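Local atomic coordinates of protein toll (Drosophila melanogaster, PDB entry 4LXR), a protein that acts as the cell-surface receptor for the cleaved cytokine spaetzle C-106, triggering Toll signalling in embryonic dorsal-ventral patterning and in antifungal innate immunity. Residues L253-L257 and V278-T282; R298-Q304 and S321-L327. All blocks are in the same frame, centred on the assembly; numbering follows the deposited sequence.

Interaction 1 (L253-L257 and V278-T282); sequences LFRSL and VPLAT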
loop_
_atom_site.group_PDB
_atom_site.type_symbol
_atom_site.label_atom_id
_atom_site.label_comp_id
_atom_site.label_asym_id
_atom_site.label_seq_id
_atom_site.Cartn_x
_atom_site.Cartn_y
_atom_site.Cartn_z
ATOM N N LEU A 253 -22.342 18.455 -19.128
ATOM C CA LEU A 253 -21.748 18.574 -20.454
ATOM C C LEU A 253 -21.348 20.010 -20.802
ATOM O O LEU A 253 -21.493 20.431 -21.954
ATOM C CB LEU A 253 -22.735 18.047 -21.507
ATOM C CG LEU A 253 -23.205 16.596 -21.338
ATOM C CD1 LEU A 253 -24.385 16.280 -22.244
ATOM C CD2 LEU A 253 -22.062 15.649 -21.632
ATOM N N PHE A 254 -20.850 20.768 -19.825
ATOM C CA PHE A 254 -20.541 22.184 -20.071
ATOM C C PHE A 254 -19.317 22.369 -20.952
ATOM O O PHE A 254 -18.290 21.713 -20.745
ATOM C CB PHE A 254 -20.301 22.941 -18.763
ATOM C CG PHE A 254 -21.470 22.913 -17.823
ATOM C CD1 PHE A 254 -22.584 23.728 -18.047
ATOM C CD2 PHE A 254 -21.459 22.084 -16.718
ATOM C CE1 PHE A 254 -23.667 23.713 -17.183
ATOM C CE2 PHE A 254 -22.542 22.064 -15.837
ATOM C CZ PHE A 254 -23.642 22.877 -16.072
ATOM N N ARG A 255 -19.408 23.276 -21.923
ATOM C CA ARG A 255 -18.206 23.687 -22.646
ATOM C C ARG A 255 -17.765 25.081 -22.206
ATOM O O ARG A 255 -16.636 25.504 -22.485
ATOM C CB ARG A 255 -18.400 23.581 -24.162
ATOM C CG ARG A 255 -18.847 22.180 -24.586
ATOM C CD ARG A 255 -18.665 21.940 -26.065
ATOM N NE ARG A 255 -17.693 20.874 -26.291
ATOM C CZ ARG A 255 -18.016 19.619 -26.587
ATOM N NH1 ARG A 255 -19.297 19.272 -26.709
ATOM N NH2 ARG A 255 -17.056 18.713 -26.767
ATOM N N SER A 256 -18.663 25.769 -21.499
ATOM C CA SER A 256 -18.370 27.042 -20.837
ATOM C C SER A 256 -19.413 27.279 -19.742
ATOM O O SER A 256 -20.465 26.642 -19.726
ATOM C CB SER A 256 -18.390 28.191 -21.842
ATOM O OG SER A 256 -19.700 28.386 -22.342
ATOM N N LEU A 257 -19.114 28.171 -18.809
ATOM C CA LEU A 257 -20.103 28.602 -17.829
ATOM C C LEU A 257 -20.164 30.114 -17.952
ATOM O O LEU A 257 -19.140 30.746 -18.233
ATOM C CB LEU A 257 -19.702 28.196 -16.409
ATOM C CG LEU A 257 -19.740 26.748 -15.919
ATOM C CD1 LEU A 257 -19.260 26.704 -14.472
ATOM C CD2 LEU A 257 -21.124 26.124 -15.997
ATOM N N VAL A 278 -17.308 16.541 -21.024
ATOM C CA VAL A 278 -16.594 17.082 -22.181
ATOM C C VAL A 278 -15.503 18.025 -21.675
ATOM O O VAL A 278 -15.488 18.379 -20.506
ATOM C CB VAL A 278 -17.535 17.829 -23.198
ATOM C CG1 VAL A 278 -18.454 16.850 -23.908
ATOM C CG2 VAL A 278 -18.323 18.947 -22.511
ATOM N N PRO A 279 -14.563 18.406 -22.544
ATOM C CA PRO A 279 -13.596 19.408 -22.086
ATOM C C PRO A 279 -14.235 20.767 -21.810
ATOM O O PRO A 279 -14.974 21.307 -22.632
ATOM C CB PRO A 279 -12.620 19.517 -23.266
ATOM C CG PRO A 279 -12.709 18.189 -23.945
ATOM C CD PRO A 279 -14.144 17.764 -23.803
ATOM N N LEU A 280 -13.941 21.305 -20.637
ATOM C CA LEU A 280 -14.326 22.659 -20.281
ATOM C C LEU A 280 -13.016 23.436 -20.147
ATOM O O LEU A 280 -12.284 23.263 -19.176
ATOM C CB LEU A 280 -15.100 22.643 -18.953
ATOM C CG LEU A 280 -15.381 23.958 -18.228
ATOM C CD1 LEU A 280 -16.190 24.870 -19.116
ATOM C CD2 LEU A 280 -16.106 23.698 -16.920
ATOM N N ALA A 281 -12.724 24.280 -21.132
ATOM C CA ALA A 281 -11.396 24.864 -21.285
ATOM C C ALA A 281 -10.981 25.747 -20.114
ATOM O O ALA A 281 -9.841 25.676 -19.652
ATOM C CB ALA A 281 -11.298 25.625 -22.591
ATOM N N THR A 282 -11.907 26.568 -19.637
ATOM C CA THR A 282 -11.634 27.459 -18.519
ATOM C C THR A 282 -12.924 27.832 -17.786
ATOM O O THR A 282 -14.011 27.426 -18.178
ATOM C CB THR A 282 -10.977 28.767 -18.987
ATOM O OG1 THR A 282 -10.411 29.441 -17.854
ATOM C CG2 THR A 282 -12.022 29.684 -19.695
HETATM O O HOH W 1 -14.484 24.532 -23.485
HETATM O O HOH W 2 -14.476 26.817 -21.723
HETATM O O HOH W 3 -15.097 21.066 -25.186
HETATM O O HOH W 4 -16.194 28.997 -19.023
#
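This is a water-mediated loop-to-loop contact between consecutive turns of the leucine-rich repeat (LRR) solenoid of the Toll ectodomain. L253-L257 follows strand 246-248 in LRR 5, V278-T282 follows strand 270-273 in LRR 6, and the two run in roughly the same direction, 26° apart, with R255 and L280 CA atoms 4.7 Å from each other. The two segments share no direct hydrogen bond; water and van der Waals packing join them. N276, outside both segments, gives ND2 hydrogen bonds to F254 O and V278 O, tying the two loops together. Three residues, R277, V278 and P279, separate N276 from L280, whereas the common LRR pattern NxL has one, so the second loop is longer. V278 points its CB at the first segment and lays CG2 against the backbone, 3.5 Å from L253 O and 3.3 Å from F254 O. L280 brings its CD1 to 3.5 Å from both R255 O and S256 CA; deeper in, L257 and L280 both rest on L273, while F254 packs on I230 and L233 of the preceding turn. Towards solvent, the R255 side chain starts away from the second loop but bends back, putting NH2 3.7 Å from V278 CG1, which lies over one face of the guanidinium. Waters fill the gap. Water 1 donates to R255 O and accepts from A281 N, water 3 connects R255 NE to P279 O, and at the far end water 4 accepts from L257 N (3.0 Å to its O) and donates to T282 O (2.8 Å from the same O).

Interaction 2 (R298-Q304 and S321-L327); sequences RLRAELQ and SLGDNLL. With NAG (2-acetamido-2-deoxy-beta-D-glucopyranose), chain D.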
loop_
_atom_site.group_PDB
_atom_site.type_symbol
_atom_site.label_atom_id
_atom_site.label_comp_id
_atom_site.label_asym_id
_atom_site.label_seq_id
_atom_site.Cartn_x
_atom_site.Cartn_y
_atom_site.Cartn_z
ATOM N N ARG A 298 -14.415 21.758 -5.607
ATOM C CA ARG A 298 -13.992 20.548 -6.302
ATOM C C ARG A 298 -14.235 20.776 -7.771
ATOM O O ARG A 298 -15.380 20.899 -8.206
ATOM C CB ARG A 298 -14.803 19.320 -5.871
ATOM C CG ARG A 298 -15.031 19.171 -4.380
ATOM C CD ARG A 298 -13.736 18.973 -3.605
ATOM N NE ARG A 298 -14.036 18.620 -2.217
ATOM C CZ ARG A 298 -13.126 18.523 -1.253
ATOM N NH1 ARG A 298 -11.838 18.747 -1.513
ATOM N NH2 ARG A 298 -13.507 18.200 -0.032
ATOM N N LEU A 299 -13.157 20.810 -8.541
ATOM C CA LEU A 299 -13.221 21.229 -9.928
ATOM C C LEU A 299 -12.379 20.277 -10.759
ATOM O O LEU A 299 -11.148 20.210 -10.615
ATOM C CB LEU A 299 -12.707 22.669 -10.057
ATOM C CG LEU A 299 -13.383 23.724 -9.158
ATOM C CD1 LEU A 299 -12.576 25.028 -9.142
ATOM C CD2 LEU A 299 -14.852 23.990 -9.597
ATOM N N ARG A 300 -13.053 19.522 -11.614
ATOM C CA ARG A 300 -12.389 18.569 -12.488
ATOM C C ARG A 300 -13.202 18.502 -13.769
ATOM O O ARG A 300 -14.321 17.972 -13.785
ATOM C CB ARG A 300 -12.318 17.189 -11.823
ATOM C CG ARG A 300 -11.709 16.143 -12.752
ATOM C CD ARG A 300 -12.220 14.751 -12.492
ATOM N NE ARG A 300 -11.490 13.774 -13.297
ATOM C CZ ARG A 300 -10.931 12.680 -12.793
ATOM N NH1 ARG A 300 -11.036 12.432 -11.498
ATOM N NH2 ARG A 300 -10.272 11.839 -13.577
ATOM N N ALA A 301 -12.651 19.053 -14.840
ATOM C CA ALA A 301 -13.403 19.208 -16.077
ATOM C C ALA A 301 -12.492 19.422 -17.295
ATOM O O ALA A 301 -12.898 20.052 -18.277
ATOM C CB ALA A 301 -14.374 20.363 -15.929
ATOM N N GLU A 302 -11.271 18.886 -17.228
ATOM C CA GLU A 302 -10.239 19.072 -18.267
ATOM C C GLU A 302 -9.861 20.546 -18.421
ATOM O O GLU A 302 -9.620 21.019 -19.526
ATOM C CB GLU A 302 -10.675 18.528 -19.628
ATOM C CG GLU A 302 -11.585 17.334 -19.591
ATOM C CD GLU A 302 -10.846 16.076 -19.310
ATOM O OE1 GLU A 302 -10.908 15.599 -18.154
ATOM O OE2 GLU A 302 -10.211 15.566 -20.255
ATOM N N LEU A 303 -9.827 21.272 -17.311
ATOM C CA LEU A 303 -9.582 22.702 -17.362
ATOM C C LEU A 303 -8.173 22.938 -17.897
ATOM O O LEU A 303 -7.212 22.277 -17.466
ATOM C CB LEU A 303 -9.761 23.317 -15.963
ATOM C CG LEU A 303 -11.193 23.323 -15.415
ATOM C CD1 LEU A 303 -11.215 23.452 -13.880
ATOM C CD2 LEU A 303 -12.042 24.423 -16.088
ATOM N N GLN A 304 -8.063 23.864 -18.847
ATOM C CA GLN A 304 -6.787 24.144 -19.506
ATOM C C GLN A 304 -6.054 25.308 -18.843
ATOM O O GLN A 304 -4.823 25.346 -18.828
ATOM C CB GLN A 304 -6.997 24.420 -21.000
ATOM C CG GLN A 304 -7.043 23.161 -21.846
ATOM C CD GLN A 304 -7.449 23.435 -23.274
ATOM O OE1 GLN A 304 -8.513 23.010 -23.712
ATOM N NE2 GLN A 304 -6.600 24.153 -24.014
ATOM N N SER A 321 -9.779 21.391 -4.621
ATOM C CA SER A 321 -9.367 20.249 -5.413
ATOM C C SER A 321 -9.392 20.650 -6.877
ATOM O O SER A 321 -10.452 20.942 -7.427
ATOM C CB SER A 321 -10.301 19.072 -5.162
ATOM O OG SER A 321 -10.250 18.678 -3.796
ATOM N N LEU A 322 -8.214 20.685 -7.493
ATOM C CA LEU A 322 -8.066 21.053 -8.893
ATOM C C LEU A 322 -7.337 19.939 -9.623
ATOM O O LEU A 322 -6.826 20.113 -10.730
ATOM C CB LEU A 322 -7.330 22.387 -9.038
ATOM C CG LEU A 322 -8.311 23.565 -9.080
ATOM C CD1 LEU A 322 -7.605 24.864 -8.786
ATOM C CD2 LEU A 322 -8.988 23.595 -10.442
ATOM N N GLY A 323 -7.313 18.788 -8.978
ATOM C CA GLY A 323 -6.709 17.599 -9.533
ATOM C C GLY A 323 -7.400 17.131 -10.797
ATOM O O GLY A 323 -8.594 17.371 -10.993
ATOM N N ASP A 324 -6.617 16.482 -11.656
ATOM C CA ASP A 324 -7.087 15.838 -12.876
ATOM C C ASP A 324 -7.650 16.805 -13.900
ATOM O O ASP A 324 -8.681 16.537 -14.523
ATOM C CB ASP A 324 -8.089 14.717 -12.571
ATOM C CG ASP A 324 -7.495 13.635 -11.702
ATOM O OD1 ASP A 324 -6.820 12.720 -12.238
ATOM O OD2 ASP A 324 -7.700 13.700 -10.478
ATOM N N ASN A 325 -6.974 17.933 -14.075
ATOM C CA ASN A 325 -7.302 18.819 -15.183
ATOM C C ASN A 325 -6.147 18.794 -16.154
ATOM O O ASN A 325 -5.357 17.855 -16.113
ATOM C CB ASN A 325 -7.646 20.216 -14.677
ATOM C CG ASN A 325 -8.955 20.228 -13.919
ATOM O OD1 ASN A 325 -10.014 20.061 -14.515
ATOM N ND2 ASN A 325 -8.890 20.385 -12.603
ATOM N N LEU A 326 -6.046 19.800 -17.020
ATOM C CA LEU A 326 -4.963 19.863 -18.005
ATOM C C LEU A 326 -4.101 21.113 -17.821
ATOM O O LEU A 326 -3.540 21.631 -18.785
ATOM C CB LEU A 326 -5.544 19.834 -19.432
ATOM C CG LEU A 326 -6.351 18.573 -19.782
ATOM C CD1 LEU A 326 -7.059 18.712 -21.137
ATOM C CD2 LEU A 326 -5.443 17.337 -19.763
ATOM N N LEU A 327 -3.987 21.586 -16.581
ATOM C CA LEU A 327 -3.340 22.865 -16.297
ATOM C C LEU A 327 -1.835 22.809 -16.574
ATOM O O LEU A 327 -1.160 21.890 -16.110
ATOM C CB LEU A 327 -3.623 23.269 -14.839
ATOM C CG LEU A 327 -5.107 23.467 -14.478
ATOM C CD1 LEU A 327 -5.352 23.468 -12.973
ATOM C CD2 LEU A 327 -5.662 24.742 -15.087
HETATM C C1 NAG D . -9.660 20.364 4.069
HETATM C C2 NAG D . -10.383 19.084 4.522
HETATM C C3 NAG D . -9.949 18.698 5.933
HETATM C C4 NAG D . -8.430 18.645 6.050
HETATM C C5 NAG D . -7.811 19.944 5.535
HETATM C C6 NAG D . -6.294 19.930 5.523
HETATM C C7 NAG D . -12.581 18.647 3.525
HETATM C C8 NAG D . -14.061 18.886 3.628
HETATM N N2 NAG D . -11.828 19.228 4.461
HETATM O O3 NAG D . -10.513 17.434 6.262
HETATM O O4 NAG D . -8.084 18.490 7.422
HETATM O O5 NAG D . -8.237 20.178 4.188
HETATM O O6 NAG D . -5.769 18.810 4.819
HETATM O O7 NAG D . -12.091 17.965 2.628
HETATM O O HOH W 5 -10.297 18.154 -8.934
HETATM O O HOH W 6 -10.276 14.740 -15.738
#
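Two successive coils of the LRR solenoid meet here, LRR 7 (R298-Q304) on LRR 8 (S321-L327), as their parallel strands give way to loops. R298 and S321 form a parallel bridge, with L299 N donating to S321 O (2.9 Å). N325, the asparagine of the LRR consensus (LxxLxLxxNxL), then takes over: its m chi1 rotamer (-69°) turns the amide inward, so that ND2 donates to L299 O (3.0 Å) and to L322 O of its own segment, while OD1 accepts from A301 N (2.8 Å) and L303 N (3.1 Å). Past it, L326 N donates to L303 O (2.8 Å). The buried leucines L299, L303 and L322 pack together in the interior of the solenoid: L322 CD2 lies 3.9 Å from L299 CB and 4.1 Å from L303 CD1. On the ligand-facing side, R300 extends through three t rotamers, its guanidinium lying face-on over D324 CB (CZ to CB 3.5 Å). Its salt bridge with D324 is long, NH1 to OD2 3.7 Å, with the oxygen out of the guanidinium plane; R300 also packs on P61 of one spaetzle chain. R298 packs on A58 of the other spaetzle chain. Its m, m, then t chi angles swing the guanidinium beside S321, whose OG accepts from NH1 at 2.8 Å, leaving NH2 to donate to O7 of the glycan NAG, 3.0 Å away.

The two interactions lie in series along the chain, LRR 5 on LRR 6 and then LRR 7 on LRR 8, with centres about 11 Å apart on the same side of the chain's centre. They abut because V278-T282 of interaction 1 packs against R298-Q304 of interaction 2: backbone pairs L280 N to A301 O (2.9 Å) and A281 O to Q304 N (2.7 Å) are probable hydrogen bonds. Strands 246-248, 270-273, 296-299 and 319-321 are consecutive in one parallel array, so the four segments belong to successive coils of one solenoid. Interaction 2 reaches both spaetzle chains, whereas neither segment of interaction 1 is touched by another protein chain.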